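Local coordinates for periplasmic binding protein (Veillonella parvula, PDB 4MO9), which probably captures an iron-siderophore or related metal complex in the periplasm and hands it to an ABC importer, as a TroA-like, FepB-type solute-binding protein, at residues S273-G277 against F278-E282; A226-M230 against A231-V235. One frame throughout, in Å; residues are numbered along the deposited sequence.

Contact 2 (226-235) comes first along the chain and contact 1 (273-282) follows it. Both adjoin the mixed five-stranded sheet. Contact 2 runs from helix 224-230 into 234-235, an outermost strand of that sheet, whereas contact 1 lies in the loop that leaves strand 259-263 and ends at helix 282-295. Their centres are 25 Å apart and their nearest atoms about 13 Å, so neither touches the other. Contact 1 sends Phe-278 and Glu-279 to helix 79-88, which comes after strand 67-69 of the four-stranded parallel sheet and helix 73-77, so that it joins the surroundings of the two sheets while contact 2 stays at the edge of one.

Contact 1 (S273-G277 against F278-E282)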
ATOM      1  N   SER A 273      19.496   4.030   0.574  1.00 39.83           N
ATOM      2  CA  SER A 273      18.149   3.824   1.095  1.00 37.34           C
ATOM      3  C   SER A 273      17.883   2.325   1.281  1.00 38.04           C
ATOM      4  O   SER A 273      18.482   1.487   0.591  1.00 38.61           O
ATOM      5  CB  SER A 273      17.088   4.467   0.189  1.00 38.57           C
ATOM      6  OG  SER A 273      17.060   3.899  -1.115  1.00 38.47           O
HETATM    7  N   MSE A 274      17.026   1.980   2.236  1.00 36.53           N
HETATM    8  CA  MSE A 274      16.624   0.589   2.403  1.00 34.16           C
HETATM    9  C   MSE A 274      15.906   0.119   1.146  1.00 34.47           C
HETATM   10  O   MSE A 274      14.921   0.735   0.725  1.00 34.31           O
HETATM   11  CB  MSE A 274      15.686   0.447   3.593  1.00 33.69           C
HETATM   12  CG  MSE A 274      15.232  -0.979   3.828  1.00 33.41           C
HETATM   13 SE   MSE A 274      16.775  -2.130   4.147  0.83 43.25          SE
HETATM   14  CE  MSE A 274      15.794  -3.806   3.856  1.00 40.77           C
ATOM     15  N   ARG A 275      16.396  -0.974   0.561  1.00 36.20           N
ATOM     16  CA  ARG A 275      15.872  -1.494  -0.702  1.00 37.05           C
ATOM     17  C   ARG A 275      15.019  -2.754  -0.516  1.00 37.18           C
ATOM     18  O   ARG A 275      15.488  -3.770   0.015  1.00 35.13           O
ATOM     19  CB  ARG A 275      17.022  -1.785  -1.680  1.00 36.11           C
ATOM     20  CG  ARG A 275      16.589  -2.418  -3.002  1.00 36.27           C
ATOM     21  CD  ARG A 275      15.753  -1.458  -3.873  1.00 34.30           C
ATOM     22  NE  ARG A 275      16.577  -0.383  -4.426  1.00 37.39           N
ATOM     23  CZ  ARG A 275      17.244  -0.475  -5.574  1.00 43.36           C
ATOM     24  NH1 ARG A 275      17.180  -1.594  -6.291  1.00 42.42           N
ATOM     25  NH2 ARG A 275      17.989   0.542  -6.004  1.00 46.01           N
ATOM     26  N   LEU A 276      13.769  -2.663  -0.961  1.00 36.02           N
ATOM     27  CA  LEU A 276      12.855  -3.803  -1.031  1.00 35.64           C
ATOM     28  C   LEU A 276      12.109  -3.727  -2.358  1.00 35.80           C
ATOM     29  O   LEU A 276      12.200  -2.705  -3.053  1.00 37.37           O
ATOM     30  CB  LEU A 276      11.861  -3.775   0.134  1.00 33.02           C
ATOM     31  CG  LEU A 276      12.467  -4.051   1.522  1.00 30.05           C
ATOM     32  CD1 LEU A 276      11.366  -3.982   2.592  1.00 28.95           C
ATOM     33  CD2 LEU A 276      13.142  -5.399   1.532  1.00 29.89           C
ATOM     34  N   GLY A 277      11.389  -4.794  -2.713  1.00 34.06           N
ATOM     35  CA  GLY A 277      10.604  -4.820  -3.943  1.00 35.35           C
ATOM     36  C   GLY A 277      11.167  -5.776  -4.985  1.00 35.76           C
ATOM     37  O   GLY A 277      11.896  -6.718  -4.648  1.00 36.76           O
ATOM     38  N   PHE A 278      10.850  -5.529  -6.256  1.00 36.17           N
ATOM     39  CA  PHE A 278      11.265  -6.427  -7.340  1.00 33.80           C
ATOM     40  C   PHE A 278      12.747  -6.351  -7.662  1.00 37.92           C
ATOM     41  O   PHE A 278      13.309  -7.302  -8.218  1.00 38.76           O
ATOM     42  CB  PHE A 278      10.445  -6.154  -8.605  1.00 34.59           C
ATOM     43  CG  PHE A 278       9.005  -6.556  -8.477  1.00 34.56           C
ATOM     44  CD1 PHE A 278       8.634  -7.897  -8.579  1.00 34.31           C
ATOM     45  CD2 PHE A 278       8.024  -5.603  -8.236  1.00 33.67           C
ATOM     46  CE1 PHE A 278       7.302  -8.276  -8.455  1.00 32.50           C
ATOM     47  CE2 PHE A 278       6.688  -5.972  -8.111  1.00 33.68           C
ATOM     48  CZ  PHE A 278       6.327  -7.313  -8.220  1.00 33.51           C
ATOM     49  N   GLU A 279      13.374  -5.224  -7.332  1.00 37.83           N
ATOM     50  CA  GLU A 279      14.805  -5.053  -7.570  1.00 43.74           C
ATOM     51  C   GLU A 279      15.533  -5.075  -6.247  1.00 42.12           C
ATOM     52  O   GLU A 279      16.068  -4.056  -5.804  1.00 43.28           O
ATOM     53  CB  GLU A 279      15.089  -3.729  -8.266  1.00 49.64           C
ATOM     54  CG  GLU A 279      14.241  -3.513  -9.475  1.00 56.37           C
ATOM     55  CD  GLU A 279      15.050  -3.220 -10.709  1.00 66.84           C
ATOM     56  OE1 GLU A 279      16.274  -2.979 -10.586  1.00 70.88           O
ATOM     57  OE2 GLU A 279      14.453  -3.235 -11.808  1.00 70.71           O
ATOM     58  N   ALA A 280      15.558  -6.244  -5.625  1.00 39.52           N
ATOM     59  CA  ALA A 280      16.102  -6.392  -4.293  1.00 40.56           C
ATOM     60  C   ALA A 280      16.614  -7.809  -4.173  1.00 43.28           C
ATOM     61  O   ALA A 280      16.005  -8.738  -4.712  1.00 45.00           O
ATOM     62  CB  ALA A 280      15.022  -6.138  -3.257  1.00 36.80           C
ATOM     63  N   THR A 281      17.737  -7.979  -3.484  1.00 40.77           N
ATOM     64  CA  THR A 281      18.228  -9.311  -3.170  1.00 43.04           C
ATOM     65  C   THR A 281      18.391  -9.440  -1.662  1.00 42.73           C
ATOM     66  O   THR A 281      18.532  -8.432  -0.963  1.00 40.54           O
ATOM     67  CB  THR A 281      19.577  -9.592  -3.841  1.00 49.28           C
ATOM     68  OG1 THR A 281      20.598  -8.828  -3.190  1.00 48.12           O
ATOM     69  CG2 THR A 281      19.515  -9.227  -5.323  1.00 53.32           C
ATOM     70  N   GLU A 282      18.365 -10.672  -1.166  1.00 45.41           N
ATOM     71  CA  GLU A 282      18.513 -10.933   0.263  1.00 48.88           C
ATOM     72  C   GLU A 282      19.799 -10.314   0.836  1.00 48.92           C
ATOM     73  O   GLU A 282      19.755  -9.612   1.850  1.00 50.18           O
ATOM     74  CB  GLU A 282      18.480 -12.442   0.522  1.00 55.01           C
ATOM     75  CG  GLU A 282      18.752 -12.858   1.960  1.00 59.65           C
ATOM     76  CD  GLU A 282      17.575 -12.598   2.882  1.00 62.48           C
ATOM     77  OE1 GLU A 282      16.435 -12.457   2.379  1.00 63.68           O
ATOM     78  OE2 GLU A 282      17.794 -12.541   4.113  1.00 64.03           O
TER
HETATM   79  O   HOH W   1      18.375  -2.114  -9.035  1.00 63.21           O
HETATM   80  O   HOH W   2      12.800  -2.999  -5.744  1.00 37.93           O
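Arg-275 leaves the chain with CG opposite its amide nitrogen (chi1 176°), then bends at chi2 and chi3, so that the side chain reaches across the mouth of the turn and brings NH1 to the carbonyl of Glu-279. Arg-275 NH1 donates to Glu-279 O at 2.7 Å with an N-H...O angle of 158°; the oxygen lies almost in the guanidinium plane, and the nitrogen in the carbonyl plane. The aliphatic part follows the same path, Arg-275 CG and CD each approaching Glu-279 O at 3.3 Å. Water 1 accepts from Arg-275 NH1 and donates to Glu-279 OE1, linking the two side chains, which run side by side, without a direct salt bridge; Glu-279 OE2 instead pairs with Lys-83. This local turn belongs to the loop between strand 259-263 and helix 282-295 of the solute-binding fold, with Thr-281 as the helix N-cap. Inside the bend, water 2 donates to Leu-276 O at 2.8 Å and accepts from Glu-279 N, satisfying two backbone groups that do not meet directly. Ala-280 CB packs 3.5 Å from Gly-277 O and 3.9 Å from Leu-276 CA. Gly-277 adopts positive phi (111°), where a side chain would press on the preceding carbonyl. Replacing Arg-275 with an alanine would probably leave Glu-279 O without its guanidinium donor and water 1 without its link to the first half of the turn. Phe-278 turns its ring outward from this bend, stacking on His-84 and meeting Trp-364 edge to face, while its backbone N bonds to Asp-80.

Contact 2 (A226-M230 against A231-V235); sequences ALATM and AGADV
Thr-229 and Val-235 meet where the chain doubles back beyond the helix, their side chains crossing at about a right angle. Followed outward, Val-235 CB directs its branches apart: CG1 is anti to the backbone N (chi1 -179°), while CG2 sits beside that N and makes the contact with the helix. This one methyl lies 3.6 Å from Thr-229 OG1 and 3.9 Å from Ala-228 CB, so it meets a hydroxyl and an apolar methyl together. The hydroxyl's single hydrogen has Gly-220 O as its strongest partner, with Gly-225 O an alternative or shared acceptor, while OG1 accepts from water 4. That water donates to Ala-233 O as well and accepts from Val-235 N at 2.8 Å, tying the start of the strand to the helix. A Schellman motif ends the helix: Ala-233 N donates to Ala-228 O at 3.0 Å (N-H...O 157°), and Gly-232 N donates to Thr-229 O at 3.0 Å. Gly-232 is its C' residue, with phi 92°, where a CB would be jammed against the carbonyl of Ala-231. The second of these bonds approaches Thr-229 O from above its carbonyl plane, while water 3 donates to the same oxygen and to Ala-233 O. Ala-231 N still makes the helical bond to Leu-227 O and adds only a weak one to Ala-228 O. Through this turn the beta-alpha-beta unit passes from helix 224-230 to strand 234-235, beside strand 201-206. Ala-233 CB rests 3.5 Å from Ala-228 O and packs on Val-202 and Phe-334, whereas Ala-231 touches Leu-330 of helix 324-334.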
ATOM      1  N   ALA A 226      -0.583   3.953  12.422  1.00 32.56           N
ATOM      2  CA  ALA A 226      -1.927   3.439  12.683  1.00 34.02           C
ATOM      3  C   ALA A 226      -1.935   1.913  12.617  1.00 33.57           C
ATOM      4  O   ALA A 226      -2.546   1.246  13.457  1.00 32.67           O
ATOM      5  CB  ALA A 226      -2.941   4.025  11.701  1.00 37.13           C
ATOM      6  N   LEU A 227      -1.270   1.364  11.602  1.00 30.91           N
ATOM      7  CA  LEU A 227      -1.206  -0.078  11.427  1.00 29.99           C
ATOM      8  C   LEU A 227      -0.486  -0.751  12.595  1.00 31.47           C
ATOM      9  O   LEU A 227      -0.931  -1.795  13.088  1.00 31.27           O
ATOM     10  CB  LEU A 227      -0.501  -0.422  10.116  1.00 29.02           C
ATOM     11  CG  LEU A 227      -1.237  -0.015   8.838  1.00 28.91           C
ATOM     12  CD1 LEU A 227      -0.317  -0.204   7.634  1.00 30.20           C
ATOM     13  CD2 LEU A 227      -2.492  -0.846   8.672  1.00 29.62           C
ATOM     14  N   ALA A 228       0.617  -0.163  13.041  1.00 31.17           N
ATOM     15  CA  ALA A 228       1.369  -0.747  14.160  1.00 29.90           C
ATOM     16  C   ALA A 228       0.526  -0.757  15.437  1.00 31.53           C
ATOM     17  O   ALA A 228       0.534  -1.729  16.199  1.00 33.83           O
ATOM     18  CB  ALA A 228       2.659   0.014  14.379  1.00 31.11           C
ATOM     19  N   THR A 229      -0.205   0.326  15.668  1.00 32.31           N
ATOM     20  CA  THR A 229      -1.119   0.396  16.806  1.00 34.79           C
ATOM     21  C   THR A 229      -2.220  -0.675  16.746  1.00 33.92           C
ATOM     22  O   THR A 229      -2.510  -1.333  17.750  1.00 32.68           O
ATOM     23  CB  THR A 229      -1.747   1.793  16.906  1.00 37.92           C
ATOM     24  OG1 THR A 229      -0.707   2.746  17.170  1.00 37.53           O
ATOM     25  CG2 THR A 229      -2.779   1.844  18.026  1.00 39.20           C
HETATM   26  N   MSE A 230      -2.821  -0.861  15.573  1.00 31.54           N
HETATM   27  CA  MSE A 230      -3.870  -1.868  15.419  1.00 31.88           C
HETATM   28  C   MSE A 230      -3.341  -3.281  15.627  1.00 33.43           C
HETATM   29  O   MSE A 230      -4.088  -4.179  16.034  1.00 32.76           O
HETATM   30  CB  MSE A 230      -4.512  -1.769  14.032  1.00 30.70           C
HETATM   31  CG  MSE A 230      -5.121  -0.413  13.738  1.00 35.96           C
HETATM   32 SE   MSE A 230      -6.134  -0.448  12.046  0.71 52.62          SE
HETATM   33  CE  MSE A 230      -7.241  -1.989  12.481  1.00 35.92           C
ATOM     34  N   ALA A 231      -2.057  -3.474  15.321  1.00 30.13           N
ATOM     35  CA  ALA A 231      -1.406  -4.768  15.454  1.00 31.10           C
ATOM     36  C   ALA A 231      -0.819  -4.945  16.853  1.00 33.15           C
ATOM     37  O   ALA A 231      -0.084  -5.902  17.098  1.00 35.46           O
ATOM     38  CB  ALA A 231      -0.307  -4.917  14.405  1.00 29.21           C
ATOM     39  N   GLY A 232      -1.117  -4.023  17.767  1.00 33.04           N
ATOM     40  CA  GLY A 232      -0.811  -4.236  19.172  1.00 32.01           C
ATOM     41  C   GLY A 232       0.535  -3.715  19.647  1.00 35.62           C
ATOM     42  O   GLY A 232       1.062  -4.198  20.658  1.00 36.87           O
ATOM     43  N   ALA A 233       1.094  -2.729  18.946  1.00 34.04           N
ATOM     44  CA  ALA A 233       2.360  -2.132  19.386  1.00 37.40           C
ATOM     45  C   ALA A 233       2.183  -0.769  20.061  1.00 38.09           C
ATOM     46  O   ALA A 233       1.177  -0.075  19.846  1.00 38.56           O
ATOM     47  CB  ALA A 233       3.328  -2.018  18.230  1.00 36.87           C
ATOM     48  N   ASP A 234       3.167  -0.394  20.874  1.00 38.87           N
ATOM     49  CA  ASP A 234       3.238   0.948  21.441  1.00 41.65           C
ATOM     50  C   ASP A 234       4.196   1.793  20.594  1.00 41.04           C
ATOM     51  O   ASP A 234       5.418   1.660  20.706  1.00 40.45           O
ATOM     52  CB  ASP A 234       3.735   0.884  22.892  1.00 45.15           C
ATOM     53  CG  ASP A 234       3.668   2.227  23.598  1.00 51.64           C
ATOM     54  OD1 ASP A 234       3.355   3.241  22.937  1.00 51.84           O
ATOM     55  OD2 ASP A 234       3.942   2.276  24.820  1.00 55.18           O
ATOM     56  N   VAL A 235       3.642   2.654  19.741  1.00 38.62           N
ATOM     57  CA  VAL A 235       4.451   3.492  18.852  1.00 37.48           C
ATOM     58  C   VAL A 235       5.153   4.621  19.626  1.00 41.17           C
ATOM     59  O   VAL A 235       4.502   5.571  20.069  1.00 42.04           O
ATOM     60  CB  VAL A 235       3.581   4.078  17.720  1.00 37.31           C
ATOM     61  CG1 VAL A 235       4.419   4.927  16.783  1.00 37.96           C
ATOM     62  CG2 VAL A 235       2.888   2.953  16.946  1.00 35.10           C
TER
HETATM   63  O   HOH W   3      -1.646  -1.020  20.210  1.00 42.24           O
HETATM   64  O   HOH W   4       0.834   3.055  19.645  1.00 42.86           O